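Local coordinates for fat acid-binding protein (Eubacterium ventriosum, PDB 3NYI), which binds stearic acid and, as a member of the DegV family, probably serves as a fatty-acid-binding protein, at residues K215-V220 / F250-E255; D136-M141 / S153-L158; D10-L15 / F90-L95. All coordinates share one frame; numbering follows the deposited sequence.

Interaction 1 (K215-V220 / F250-E255); sequences KLKNSV and FEFMKE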
# COMPACT_ATOMS: atom_id res chain seq x y z
N LYS A 215 0.06 -9.11 22.33
CA LYS A 215 0.50 -7.87 22.94
C LYS A 215 0.97 -6.86 21.88
O LYS A 215 0.74 -5.66 22.00
CB LYS A 215 1.61 -8.13 23.96
CG LYS A 215 1.12 -8.78 25.26
CD LYS A 215 2.29 -9.20 26.14
CE LYS A 215 1.99 -8.98 27.62
NZ LYS A 215 2.53 -7.68 28.11
N LEU A 216 1.64 -7.36 20.85
CA LEU A 216 2.08 -6.48 19.78
C LEU A 216 0.89 -5.85 19.06
O LEU A 216 0.92 -4.68 18.73
CB LEU A 216 2.96 -7.23 18.77
CG LEU A 216 4.41 -7.45 19.22
CD1 LEU A 216 5.00 -8.71 18.56
CD2 LEU A 216 5.27 -6.23 18.92
N LYS A 217 -0.16 -6.64 18.82
CA LYS A 217 -1.35 -6.10 18.16
C LYS A 217 -2.03 -5.07 19.06
O LYS A 217 -2.57 -4.08 18.58
CB LYS A 217 -2.33 -7.21 17.76
CG LYS A 217 -1.79 -8.13 16.66
CD LYS A 217 -2.81 -9.19 16.24
CE LYS A 217 -3.09 -10.20 17.36
NZ LYS A 217 -3.92 -11.33 16.86
N ASN A 218 -1.99 -5.30 20.36
CA ASN A 218 -2.54 -4.30 21.28
C ASN A 218 -1.72 -3.00 21.25
O ASN A 218 -2.28 -1.92 21.34
CB ASN A 218 -2.66 -4.85 22.70
CG ASN A 218 -3.79 -5.84 22.84
OD1 ASN A 218 -4.79 -5.76 22.12
ND2 ASN A 218 -3.65 -6.78 23.76
N SER A 219 -0.41 -3.12 21.09
CA SER A 219 0.44 -1.94 21.02
C SER A 219 0.21 -1.18 19.72
O SER A 219 0.20 0.06 19.73
CB SER A 219 1.92 -2.30 21.13
OG SER A 219 2.19 -2.89 22.39
N VAL A 220 0.04 -1.91 18.61
CA VAL A 220 -0.34 -1.28 17.35
C VAL A 220 -1.57 -0.39 17.56
O VAL A 220 -1.59 0.76 17.13
CB VAL A 220 -0.62 -2.31 16.23
CG1 VAL A 220 -1.34 -1.65 15.05
CG2 VAL A 220 0.69 -2.94 15.75
N PHE A 250 -9.89 -10.82 10.49
CA PHE A 250 -11.27 -10.46 10.81
C PHE A 250 -11.43 -10.16 12.29
O PHE A 250 -12.15 -9.24 12.68
CB PHE A 250 -12.24 -11.58 10.41
CG PHE A 250 -12.16 -11.96 8.97
CD1 PHE A 250 -12.06 -10.99 7.99
CD2 PHE A 250 -12.21 -13.29 8.58
CE1 PHE A 250 -11.98 -11.33 6.65
CE2 PHE A 250 -12.14 -13.65 7.25
CZ PHE A 250 -12.03 -12.67 6.28
N GLU A 251 -10.76 -10.94 13.13
CA GLU A 251 -10.81 -10.76 14.57
C GLU A 251 -10.12 -9.45 14.93
O GLU A 251 -10.57 -8.72 15.82
CB GLU A 251 -10.11 -11.92 15.28
CG GLU A 251 -10.11 -11.81 16.80
CD GLU A 251 -9.15 -12.80 17.47
OE1 GLU A 251 -8.00 -12.94 17.01
OE2 GLU A 251 -9.56 -13.43 18.48
N PHE A 252 -9.02 -9.15 14.26
CA PHE A 252 -8.33 -7.89 14.49
C PHE A 252 -9.25 -6.72 14.17
O PHE A 252 -9.27 -5.72 14.89
CB PHE A 252 -7.02 -7.81 13.69
CG PHE A 252 -6.21 -6.58 13.99
CD1 PHE A 252 -5.69 -6.37 15.26
CD2 PHE A 252 -5.98 -5.62 13.01
CE1 PHE A 252 -4.95 -5.24 15.55
CE2 PHE A 252 -5.25 -4.48 13.29
CZ PHE A 252 -4.72 -4.28 14.57
N MSE A 253 -10.03 -6.84 13.09
CA MSE A 253 -10.93 -5.76 12.70
C MSE A 253 -11.91 -5.46 13.82
O MSE A 253 -12.34 -4.33 13.98
CB MSE A 253 -11.73 -6.12 11.45
CG MSE A 253 -10.89 -6.29 10.20
SE MSE A 253 -11.97 -6.93 8.72
CE MSE A 253 -10.50 -7.52 7.55
N LYS A 254 -12.29 -6.49 14.58
CA LYS A 254 -13.23 -6.29 15.68
C LYS A 254 -12.55 -5.53 16.81
O LYS A 254 -13.15 -4.63 17.40
CB LYS A 254 -13.78 -7.64 16.17
CG LYS A 254 -14.73 -8.30 15.18
CD LYS A 254 -15.24 -9.64 15.71
CE LYS A 254 -16.32 -10.23 14.81
NZ LYS A 254 -16.85 -11.52 15.33
N GLU A 255 -11.30 -5.89 17.09
CA GLU A 255 -10.52 -5.21 18.12
C GLU A 255 -10.29 -3.75 17.77
O GLU A 255 -10.31 -2.89 18.65
CB GLU A 255 -9.17 -5.90 18.32
CG GLU A 255 -9.23 -7.37 18.69
CD GLU A 255 -7.88 -8.06 18.55
OE1 GLU A 255 -6.83 -7.39 18.71
OE2 GLU A 255 -7.87 -9.28 18.27
O HOH W 1 -6.45 -10.54 16.09
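The ammonium group of K217 reaches across to the helix bearing E251 and E255 and is held by groups of both helices: E248, one turn before E251, is its salt-bridge partner, and N214 on its own helix adds a weak hydrogen bond. Contact with the other two glutamates runs through a water, which accepts from K217 NZ at 2.8 Å. That water lies 2.9 Å from E255 OE2 and 3.0 Å from E251 OE1; both can accept from it, although it has more acceptors than protons to give. K217 NZ stays 4.4 Å from E251 OE1, beyond a salt bridge.

Beneath this polar layer, the lysine's methylene chain and the ring of F252 slide past each other in opposite directions. K217 CB approaches F252 CE1 obliquely at 4.0 Å. The F252 side chain leaves with CG anti to its backbone N (chi1 -175°), and its CZ comes within 4.3 Å of V220 CG1. The two axes stay 11.4 Å apart and cross at -45°, a spacing that a long lysine and a phenyl ring can bridge. F252 and V220 also rest on strand 285-291, the F252 side chain about 7 Å from the bound stearic acid.

Lysine suits this place because its chain is apolar where it meets F252 and charged at its tip, where it meets the acids and the bridging water; the nearby carboxylates would probably favour its protonated form.

Interaction 2 (D136-M141 / S153-L158); sequences DQFVRM and SKLDAL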
# COMPACT_ATOMS: atom_id res chain seq x y z
N ASP A 136 -8.61 5.75 -3.02
CA ASP A 136 -10.04 5.86 -2.71
C ASP A 136 -10.49 7.30 -2.40
O ASP A 136 -11.58 7.71 -2.80
CB ASP A 136 -10.42 4.91 -1.57
CG ASP A 136 -11.92 4.90 -1.30
OD1 ASP A 136 -12.69 4.57 -2.24
OD2 ASP A 136 -12.31 5.25 -0.17
N GLN A 137 -9.66 8.09 -1.72
CA GLN A 137 -10.01 9.49 -1.53
C GLN A 137 -10.11 10.18 -2.90
O GLN A 137 -11.01 10.97 -3.13
CB GLN A 137 -9.01 10.22 -0.63
CG GLN A 137 -9.14 9.86 0.85
CD GLN A 137 -10.49 10.29 1.42
OE1 GLN A 137 -10.90 11.44 1.26
NE2 GLN A 137 -11.19 9.36 2.08
N PHE A 138 -9.19 9.85 -3.80
CA PHE A 138 -9.21 10.44 -5.14
C PHE A 138 -10.45 10.00 -5.91
O PHE A 138 -11.11 10.82 -6.54
CB PHE A 138 -7.94 10.04 -5.93
CG PHE A 138 -7.58 11.03 -6.99
CD1 PHE A 138 -6.88 12.18 -6.66
CD2 PHE A 138 -7.96 10.83 -8.31
CE1 PHE A 138 -6.57 13.12 -7.63
CE2 PHE A 138 -7.65 11.75 -9.28
CZ PHE A 138 -6.95 12.90 -8.94
N VAL A 139 -10.76 8.71 -5.85
CA VAL A 139 -11.98 8.18 -6.47
C VAL A 139 -13.22 8.89 -5.93
O VAL A 139 -14.11 9.27 -6.69
CB VAL A 139 -12.11 6.66 -6.26
CG1 VAL A 139 -13.53 6.19 -6.63
CG2 VAL A 139 -11.05 5.90 -7.07
N ARG A 140 -13.25 9.08 -4.61
CA ARG A 140 -14.36 9.81 -3.97
C ARG A 140 -14.50 11.24 -4.50
O ARG A 140 -15.60 11.67 -4.87
CB ARG A 140 -14.18 9.85 -2.46
CG ARG A 140 -14.34 8.51 -1.77
CD ARG A 140 -13.99 8.64 -0.29
NE ARG A 140 -14.04 7.35 0.39
CZ ARG A 140 -14.71 7.14 1.52
NH1 ARG A 140 -15.38 8.14 2.10
NH2 ARG A 140 -14.71 5.94 2.07
N MSE A 141 -13.39 11.97 -4.54
CA MSE A 141 -13.42 13.37 -4.98
C MSE A 141 -13.98 13.53 -6.38
O MSE A 141 -14.84 14.39 -6.63
CB MSE A 141 -12.04 14.04 -4.84
CG MSE A 141 -11.63 14.22 -3.37
SE MSE A 141 -9.97 15.25 -3.14
CE MSE A 141 -8.70 13.80 -3.50
N SER A 153 -5.36 19.86 -5.35
CA SER A 153 -5.09 20.84 -4.30
C SER A 153 -5.26 20.26 -2.89
O SER A 153 -4.91 20.91 -1.90
CB SER A 153 -6.00 22.07 -4.45
OG SER A 153 -7.29 21.81 -3.93
N LYS A 154 -5.83 19.07 -2.79
CA LYS A 154 -5.97 18.41 -1.48
C LYS A 154 -4.99 17.27 -1.30
O LYS A 154 -4.84 16.73 -0.19
CB LYS A 154 -7.40 17.92 -1.28
CG LYS A 154 -8.44 19.04 -1.40
CD LYS A 154 -9.84 18.53 -1.15
CE LYS A 154 -10.87 19.61 -1.48
NZ LYS A 154 -10.60 20.88 -0.74
N LEU A 155 -4.32 16.89 -2.38
CA LEU A 155 -3.45 15.72 -2.35
C LEU A 155 -2.34 15.77 -1.29
O LEU A 155 -2.13 14.79 -0.58
CB LEU A 155 -2.84 15.48 -3.73
CG LEU A 155 -2.35 14.05 -3.94
CD1 LEU A 155 -3.54 13.11 -4.08
CD2 LEU A 155 -1.45 14.00 -5.16
N ASP A 156 -1.62 16.88 -1.19
CA ASP A 156 -0.52 16.97 -0.23
C ASP A 156 -0.98 16.70 1.20
O ASP A 156 -0.35 15.93 1.93
CB ASP A 156 0.15 18.33 -0.28
CG ASP A 156 1.03 18.51 -1.52
OD1 ASP A 156 1.25 17.52 -2.25
OD2 ASP A 156 1.50 19.65 -1.75
N ALA A 157 -2.04 17.37 1.61
CA ALA A 157 -2.57 17.21 2.95
C ALA A 157 -3.05 15.77 3.20
O ALA A 157 -2.82 15.21 4.27
CB ALA A 157 -3.70 18.22 3.22
N LEU A 158 -3.69 15.18 2.19
CA LEU A 158 -4.12 13.79 2.31
C LEU A 158 -2.93 12.87 2.56
O LEU A 158 -2.93 12.02 3.47
CB LEU A 158 -4.87 13.34 1.05
CG LEU A 158 -6.29 13.87 0.90
CD1 LEU A 158 -6.90 13.48 -0.45
CD2 LEU A 158 -7.14 13.37 2.05
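M141, a selenomethionine, and L158 meet tip to tip in the apolar part of the contact, M141 CE lying 3.6 Å from L158 CD1. The same leucine methyl also touches the stem of Q137, with L158 CD1 3.9 Å from Q137 CB. Further along, L155 CD1 approaches F138 CD1 obliquely at 4.3 Å. The fourth pair uses the selenium: M141 SE is 3.8 Å from K154 CD, the two chains crossing at a slant, while the far end of the lysine leads away. A bend at chi3 (-81°) sets the M141 methyl against L158, and a flexible, unbranched side chain suits a residue that must touch two partners.

The polar interactions lie within one helix or lead elsewhere. R140 and D136, one turn apart, form a salt bridge with R140 NE 2.8 Å from D136 OD2; the acceptor lies near the guanidinium plane, whereas the donor stands above the carboxylate plane. R140 has a second acidic partner in D265, and Q137 OE1 takes the backbone N-H of Y293.

Helices 128-143 and 148-161 follow each other in the chain and form an antiparallel hairpin here, their axes 11.2 Å apart at 151°. The first helix is wedged among its neighbours: V139 packs on helix 17-23, Q137 and R140 on I237 of strand 236-242, and the F138 ring meets F90 of strand 87-91 edge-to-face.

Interaction 3 (D10-L15 / F90-L95); sequences DSACDL and FTITTL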
# COMPACT_ATOMS: atom_id res chain seq x y z
N ASP A 10 0.04 0.93 -9.39
CA ASP A 10 0.83 -0.29 -9.39
C ASP A 10 0.21 -1.24 -8.38
O ASP A 10 -0.62 -0.83 -7.55
CB ASP A 10 2.33 -0.03 -9.15
CG ASP A 10 2.64 0.53 -7.75
OD1 ASP A 10 1.84 0.29 -6.83
OD2 ASP A 10 3.69 1.20 -7.59
N SER A 11 0.58 -2.51 -8.44
CA SER A 11 -0.12 -3.52 -7.65
C SER A 11 0.17 -3.47 -6.15
O SER A 11 -0.38 -4.27 -5.39
CB SER A 11 0.16 -4.93 -8.19
OG SER A 11 1.56 -5.19 -8.19
N ALA A 12 1.00 -2.53 -5.72
CA ALA A 12 1.31 -2.43 -4.29
C ALA A 12 0.11 -1.94 -3.48
O ALA A 12 0.10 -2.09 -2.26
CB ALA A 12 2.52 -1.50 -4.04
N CYS A 13 -0.90 -1.37 -4.15
CA CYS A 13 -2.05 -0.78 -3.43
C CYS A 13 -2.98 -1.85 -2.82
O CYS A 13 -3.73 -1.57 -1.88
CB CYS A 13 -2.85 0.14 -4.37
SG CYS A 13 -3.80 -0.76 -5.67
N ASP A 14 -2.94 -3.06 -3.36
CA ASP A 14 -3.69 -4.19 -2.79
C ASP A 14 -5.22 -4.01 -2.78
O ASP A 14 -5.92 -4.66 -2.00
CB ASP A 14 -3.20 -4.49 -1.36
CG ASP A 14 -1.76 -4.96 -1.31
OD1 ASP A 14 -1.29 -5.51 -2.33
OD2 ASP A 14 -1.11 -4.80 -0.25
N LEU A 15 -5.74 -3.14 -3.64
CA LEU A 15 -7.18 -2.95 -3.74
C LEU A 15 -7.87 -4.23 -4.19
O LEU A 15 -7.35 -4.94 -5.04
CB LEU A 15 -7.50 -1.80 -4.70
CG LEU A 15 -7.31 -0.40 -4.10
CD1 LEU A 15 -7.19 0.64 -5.22
CD2 LEU A 15 -8.46 -0.06 -3.14
N PHE A 90 -1.06 6.26 -9.74
CA PHE A 90 -0.45 6.24 -8.40
C PHE A 90 0.56 5.11 -8.26
O PHE A 90 0.34 4.00 -8.74
CB PHE A 90 -1.52 6.03 -7.33
CG PHE A 90 -2.52 7.13 -7.24
CD1 PHE A 90 -2.37 8.13 -6.28
CD2 PHE A 90 -3.61 7.17 -8.10
CE1 PHE A 90 -3.30 9.16 -6.19
CE2 PHE A 90 -4.55 8.18 -8.01
CZ PHE A 90 -4.39 9.18 -7.05
N THR A 91 1.67 5.38 -7.58
CA THR A 91 2.66 4.34 -7.36
C THR A 91 3.00 4.27 -5.90
O THR A 91 2.72 5.19 -5.12
CB THR A 91 3.98 4.61 -8.12
OG1 THR A 91 4.65 5.73 -7.53
CG2 THR A 91 3.72 4.92 -9.57
N ILE A 92 3.60 3.15 -5.52
CA ILE A 92 4.15 2.98 -4.18
C ILE A 92 5.17 4.10 -3.93
O ILE A 92 5.75 4.65 -4.87
CB ILE A 92 4.80 1.58 -4.07
CG1 ILE A 92 5.10 1.21 -2.61
CG2 ILE A 92 6.08 1.50 -4.95
CD1 ILE A 92 5.63 -0.25 -2.43
N THR A 93 5.40 4.44 -2.66
CA THR A 93 6.41 5.44 -2.29
C THR A 93 7.76 5.24 -2.99
O THR A 93 8.27 4.13 -3.08
CB THR A 93 6.66 5.49 -0.77
OG1 THR A 93 7.75 6.38 -0.49
CG2 THR A 93 6.98 4.12 -0.22
N THR A 94 8.33 6.34 -3.49
CA THR A 94 9.62 6.29 -4.17
C THR A 94 10.72 5.83 -3.25
O THR A 94 11.78 5.43 -3.71
CB THR A 94 10.05 7.67 -4.70
OG1 THR A 94 9.90 8.63 -3.65
CG2 THR A 94 9.20 8.08 -5.87
N LEU A 95 10.49 5.93 -1.94
CA LEU A 95 11.49 5.47 -0.97
C LEU A 95 11.58 3.95 -0.85
O LEU A 95 12.54 3.45 -0.27
CB LEU A 95 11.27 6.12 0.41
CG LEU A 95 11.39 7.65 0.40
CD1 LEU A 95 11.05 8.28 1.77
CD2 LEU A 95 12.78 8.06 -0.05
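An aspartate side chain takes over from the backbone where D10 faces I92: its carboxylate, rather than a main-chain carbonyl, receives the N-H from the neighbouring segment. The bond from I92 N to D10 OD2 is 2.8 Å long and nearly straight (170°), arriving on the syn side of the oxygen. Just before it, ordinary parallel pairing still holds, with D10 N donating to F90 O at 3.2 Å.

The other oxygen turns back on its own chain. A12 N donates to D10 OD1 at 3.1 Å, closing an Asx turn that leads from the strand into the short 3-10 segment 11-13. With CG between the backbone N and the carbonyl carbon (chi1 65°), the short side chain stays close to its own backbone, and its two oxygens serve one segment each. With S99 OG for OD2 and Q131 NE2 for OD1, each oxygen of this buried carboxylate has at least two hydrogen-bonding partners. An alanine here would probably leave the N-H groups of I92 and A12 without their acceptor and set both loops freer to shift.

Beside the polar site, A12 CB packs on I92 CD1 at 3.7 Å; an alanine methyl suits the close approach of the backbones, A12 CA and I92 CA being 6.1 Å apart, while the longer isoleucine lies about 4 Å from the bound stearic acid. T91 OG1 donates to I92 O at 3.1 Å, a local bond to the next residue's carbonyl.

Strands 6-10 and 87-91 are neighbours in a mixed sheet, and the contact lies near the C-terminal ends of both. Helix 99-113 approaches through S99, which touches T91 and I92; helix 128-143 through Q131, which touches A12 and C13; and strand 25-33, on the other flank of 6-10, packs against D10 through L30.

In the fold
Interaction 3 lies deepest, about 5 Å from the centre of the chain to its own centre, and relies on directed hydrogen bonds to a buried carboxylate. Interaction 2 is also buried but almost wholly apolar between its helices; the two contacts touch through their phenylalanines. Interaction 1 is about 25 Å from interaction 3 between centres and packs on the other sheet, whose strand 236-242 also meets helix 128-143. There a water and charged groups lie beside an apolar layer, in a partly buried contact. Interactions 1 and 3 each bring a side chain near the stearic acid, I92 closer than F252.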